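Long-range contact in polyketide synthase PksJ (Bacillus subtilis subsp. subtilis, PDB 4J1Q), which probably reduces keto groups of polyketide intermediates with NADPH, through the ketoreductase domain of a trans-acyltransferase assembly line that makes bacillaene: residues K118-G128 with S356-Y364. Residues are numbered along the deposited sequence; the frame is centred on the assembly and turned at random.
Sequences KEKQLFAGVSG and SFMDAFAEY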
loop_
_atom_site.group_PDB
_atom_site.type_symbol
_atom_site.label_atom_id
_atom_site.label_comp_id
_atom_site.label_asym_id
_atom_site.label_seq_id
_atom_site.Cartn_x
_atom_site.Cartn_y
_atom_site.Cartn_z
ATOM N N LYS A 118 4.024 -9.651 15.754
ATOM C CA LYS A 118 4.484 -10.506 14.665
ATOM C C LYS A 118 3.899 -10.118 13.299
ATOM O O LYS A 118 4.634 -9.915 12.335
ATOM C CB LYS A 118 4.172 -11.969 14.981
ATOM C CG LYS A 118 5.194 -12.954 14.436
ATOM C CD LYS A 118 5.175 -14.263 15.217
ATOM C CE LYS A 118 5.877 -14.134 16.564
ATOM N NZ LYS A 118 7.255 -14.702 16.556
ATOM N N GLU A 119 2.576 -10.061 13.210
ATOM C CA GLU A 119 1.911 -9.767 11.948
ATOM C C GLU A 119 0.933 -8.628 12.114
ATOM O O GLU A 119 0.414 -8.120 11.141
ATOM C CB GLU A 119 1.162 -10.988 11.440
ATOM C CG GLU A 119 2.027 -11.959 10.673
ATOM C CD GLU A 119 1.616 -13.406 10.877
ATOM O OE1 GLU A 119 0.393 -13.680 10.852
ATOM O OE2 GLU A 119 2.516 -14.257 11.087
ATOM N N LYS A 120 0.656 -8.259 13.356
ATOM C CA LYS A 120 -0.372 -7.284 13.670
ATOM C C LYS A 120 0.049 -5.891 13.215
ATOM O O LYS A 120 -0.757 -4.960 13.146
ATOM C CB LYS A 120 -0.666 -7.305 15.173
ATOM C CG LYS A 120 -1.461 -8.528 15.601
ATOM C CD LYS A 120 -1.213 -8.887 17.053
ATOM C CE LYS A 120 -2.015 -10.119 17.451
ATOM N NZ LYS A 120 -3.357 -9.774 17.998
ATOM N N GLN A 121 1.327 -5.790 12.879
ATOM C CA GLN A 121 1.910 -4.591 12.293
ATOM C C GLN A 121 1.113 -4.174 11.049
ATOM O O GLN A 121 0.867 -2.995 10.813
ATOM C CB GLN A 121 3.345 -4.908 11.870
ATOM C CG GLN A 121 4.363 -3.873 12.278
ATOM C CD GLN A 121 5.771 -4.298 11.901
ATOM O OE1 GLN A 121 6.036 -4.668 10.740
ATOM N NE2 GLN A 121 6.672 -4.325 12.896
ATOM N N LEU A 122 0.780 -5.165 10.232
ATOM C CA LEU A 122 0.091 -4.956 8.990
ATOM C C LEU A 122 -1.242 -4.195 9.097
ATOM O O LEU A 122 -1.618 -3.491 8.164
ATOM C CB LEU A 122 -0.113 -6.292 8.311
ATOM C CG LEU A 122 1.202 -6.991 7.960
ATOM C CD1 LEU A 122 0.916 -8.324 7.295
ATOM C CD2 LEU A 122 2.050 -6.106 7.063
ATOM N N PHE A 123 -1.950 -4.345 10.223
ATOM C CA PHE A 123 -3.179 -3.587 10.485
ATOM C C PHE A 123 -2.935 -2.077 10.409
ATOM O O PHE A 123 -3.857 -1.320 10.228
ATOM C CB PHE A 123 -3.761 -3.967 11.858
ATOM C CG PHE A 123 -4.242 -5.390 11.935
ATOM C CD1 PHE A 123 -4.030 -6.144 13.078
ATOM C CD2 PHE A 123 -4.866 -5.996 10.853
ATOM C CE1 PHE A 123 -4.423 -7.471 13.141
ATOM C CE2 PHE A 123 -5.318 -7.302 10.926
ATOM C CZ PHE A 123 -5.086 -8.052 12.068
ATOM N N ALA A 124 -1.682 -1.656 10.566
ATOM C CA ALA A 124 -1.322 -0.243 10.456
ATOM C C ALA A 124 -1.724 0.308 9.082
ATOM O O ALA A 124 -1.903 1.527 8.899
ATOM C CB ALA A 124 0.184 -0.056 10.674
ATOM N N GLY A 125 -1.816 -0.594 8.106
ATOM C CA GLY A 125 -2.406 -0.257 6.821
ATOM C C GLY A 125 -3.765 0.440 6.879
ATOM O O GLY A 125 -4.168 1.099 5.923
ATOM N N VAL A 126 -4.512 0.242 7.954
ATOM C CA VAL A 126 -5.836 0.857 8.062
ATOM C C VAL A 126 -5.721 2.369 7.831
ATOM O O VAL A 126 -6.694 3.052 7.536
ATOM C CB VAL A 126 -6.489 0.590 9.416
ATOM C CG1 VAL A 126 -5.756 1.340 10.515
ATOM C CG2 VAL A 126 -7.955 0.998 9.366
ATOM N N SER A 127 -4.506 2.875 7.905
ATOM C CA SER A 127 -4.261 4.283 7.639
ATOM C C SER A 127 -4.657 4.794 6.239
ATOM O O SER A 127 -5.064 5.948 6.096
ATOM C CB SER A 127 -2.800 4.590 7.842
ATOM O OG SER A 127 -2.562 5.921 7.432
ATOM N N GLY A 128 -4.465 3.980 5.201
ATOM C CA GLY A 128 -5.006 4.312 3.879
ATOM C C GLY A 128 -6.495 4.598 3.927
ATOM O O GLY A 128 -6.975 5.573 3.332
ATOM N N SER A 356 -1.979 0.675 1.165
ATOM C CA SER A 356 -1.296 0.848 2.467
ATOM C C SER A 356 -0.847 -0.466 3.077
ATOM O O SER A 356 0.116 -0.482 3.836
ATOM C CB SER A 356 -2.199 1.523 3.507
ATOM O OG SER A 356 -2.533 2.824 3.125
ATOM N N PHE A 357 -1.652 -1.515 2.920
ATOM C CA PHE A 357 -1.234 -2.845 3.379
ATOM C C PHE A 357 0.067 -3.273 2.720
ATOM O O PHE A 357 0.948 -3.841 3.398
ATOM C CB PHE A 357 -2.321 -3.889 3.115
ATOM C CG PHE A 357 -1.876 -5.314 3.368
ATOM C CD1 PHE A 357 -2.197 -5.953 4.558
ATOM C CD2 PHE A 357 -1.234 -6.045 2.384
ATOM C CE1 PHE A 357 -1.877 -7.285 4.761
ATOM C CE2 PHE A 357 -0.910 -7.362 2.581
ATOM C CZ PHE A 357 -1.192 -7.973 3.774
ATOM N N MET A 358 0.215 -2.985 1.421
ATOM C CA MET A 358 1.426 -3.388 0.694
ATOM C C MET A 358 2.638 -2.663 1.228
ATOM O O MET A 358 3.657 -3.293 1.529
ATOM C CB MET A 358 1.284 -3.134 -0.820
ATOM C CG MET A 358 0.250 -4.045 -1.457
ATOM S SD MET A 358 0.488 -4.244 -3.219
ATOM C CE MET A 358 0.517 -2.557 -3.848
ATOM N N ASP A 359 2.494 -1.339 1.400
ATOM C CA ASP A 359 3.522 -0.519 2.087
ATOM C C ASP A 359 3.933 -1.130 3.427
ATOM O O ASP A 359 5.113 -1.297 3.691
ATOM C CB ASP A 359 3.031 0.914 2.311
ATOM C CG ASP A 359 2.576 1.581 1.014
ATOM O OD1 ASP A 359 2.931 1.069 -0.092
ATOM O OD2 ASP A 359 1.846 2.611 1.101
ATOM N N ALA A 360 2.954 -1.477 4.254
ATOM C CA ALA A 360 3.231 -2.075 5.570
ATOM C C ALA A 360 3.894 -3.431 5.397
ATOM O O ALA A 360 4.766 -3.801 6.170
ATOM C CB ALA A 360 1.958 -2.220 6.406
ATOM N N PHE A 361 3.493 -4.159 4.365
ATOM C CA PHE A 361 4.075 -5.471 4.091
ATOM C C PHE A 361 5.562 -5.404 3.726
ATOM O O PHE A 361 6.339 -6.304 4.063
ATOM C CB PHE A 361 3.274 -6.168 2.988
ATOM C CG PHE A 361 3.447 -7.660 2.960
ATOM C CD1 PHE A 361 2.753 -8.473 3.846
ATOM C CD2 PHE A 361 4.321 -8.253 2.061
ATOM C CE1 PHE A 361 2.942 -9.853 3.842
ATOM C CE2 PHE A 361 4.527 -9.623 2.071
ATOM C CZ PHE A 361 3.827 -10.426 2.949
ATOM N N ALA A 362 5.962 -4.338 3.034
ATOM C CA ALA A 362 7.364 -4.173 2.629
ATOM C C ALA A 362 8.299 -4.241 3.835
ATOM O O ALA A 362 9.348 -4.898 3.784
ATOM C CB ALA A 362 7.579 -2.877 1.850
ATOM N N GLU A 363 7.955 -3.517 4.895
ATOM C CA GLU A 363 8.763 -3.560 6.110
ATOM C C GLU A 363 8.690 -4.932 6.771
ATOM O O GLU A 363 9.698 -5.453 7.253
ATOM C CB GLU A 363 8.359 -2.462 7.105
ATOM C CG GLU A 363 9.368 -2.255 8.231
ATOM C CD GLU A 363 10.658 -1.568 7.781
ATOM O OE1 GLU A 363 10.711 -0.320 7.822
ATOM O OE2 GLU A 363 11.636 -2.268 7.427
ATOM N N TYR A 364 7.497 -5.508 6.788
ATOM C CA TYR A 364 7.298 -6.805 7.405
ATOM C C TYR A 364 8.092 -7.907 6.693
ATOM O O TYR A 364 8.659 -8.785 7.341
ATOM C CB TYR A 364 5.815 -7.135 7.450
ATOM C CG TYR A 364 5.513 -8.601 7.561
ATOM C CD1 TYR A 364 5.623 -9.274 8.781
ATOM C CD2 TYR A 364 5.064 -9.311 6.458
ATOM C CE1 TYR A 364 5.322 -10.619 8.881
ATOM C CE2 TYR A 364 4.771 -10.656 6.544
ATOM C CZ TYR A 364 4.890 -11.305 7.753
ATOM O OH TYR A 364 4.543 -12.639 7.809
#
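Leu122 drives its forked end against one side of helix 349-370, between Phe357, Ala360, Phe361 and Tyr364, where the structural half of this ketoreductase meets its Rossmann-fold, NADPH-binding half. CD2 faces mainly the helix backbone, 3.6 Å from Phe361 N, and also touches Ala360 CB and Tyr364 CB. CD1 turns mainly to the aromatic rings: it meets Phe361 CD1 at the ring edge (3.9 Å), approaches Phe357 CE1 obliquely at the same distance, and lies over one face of the Tyr364 ring. With CG swung opposite the backbone nitrogen (chi1 158°), the Tyr364 ring reaches out past Leu122, and Tyr364 CE1 comes within 3.6 Å of Lys118 O. Glu119 CG lies 3.9 Å from Tyr364 OH, though the Glu119 side chain is poorly ordered. Within the helix, Tyr364 CD2 sits 3.4 Å above the Phe361 ring plane, offset toward the rim, while Phe361 CZ lies in plane at the Tyr364 ring edge. Farther along, side chains give way to backbone: Gly125 and Gly128 let the chain run close to the helix, with CA atoms of Gly125 and Phe357 4.5 Å apart. Outside this pair, helix 81-98 packs on Leu122 through Ile81 and places Tyr85 against the Phe357 ring, while Val315 and Leu318 of helix 304-324 back Phe357 and Phe361. Ser356 OG, hydrogen-bonded to Ala352 O one helical turn earlier, lies 3.0 Å from Gly128 CA.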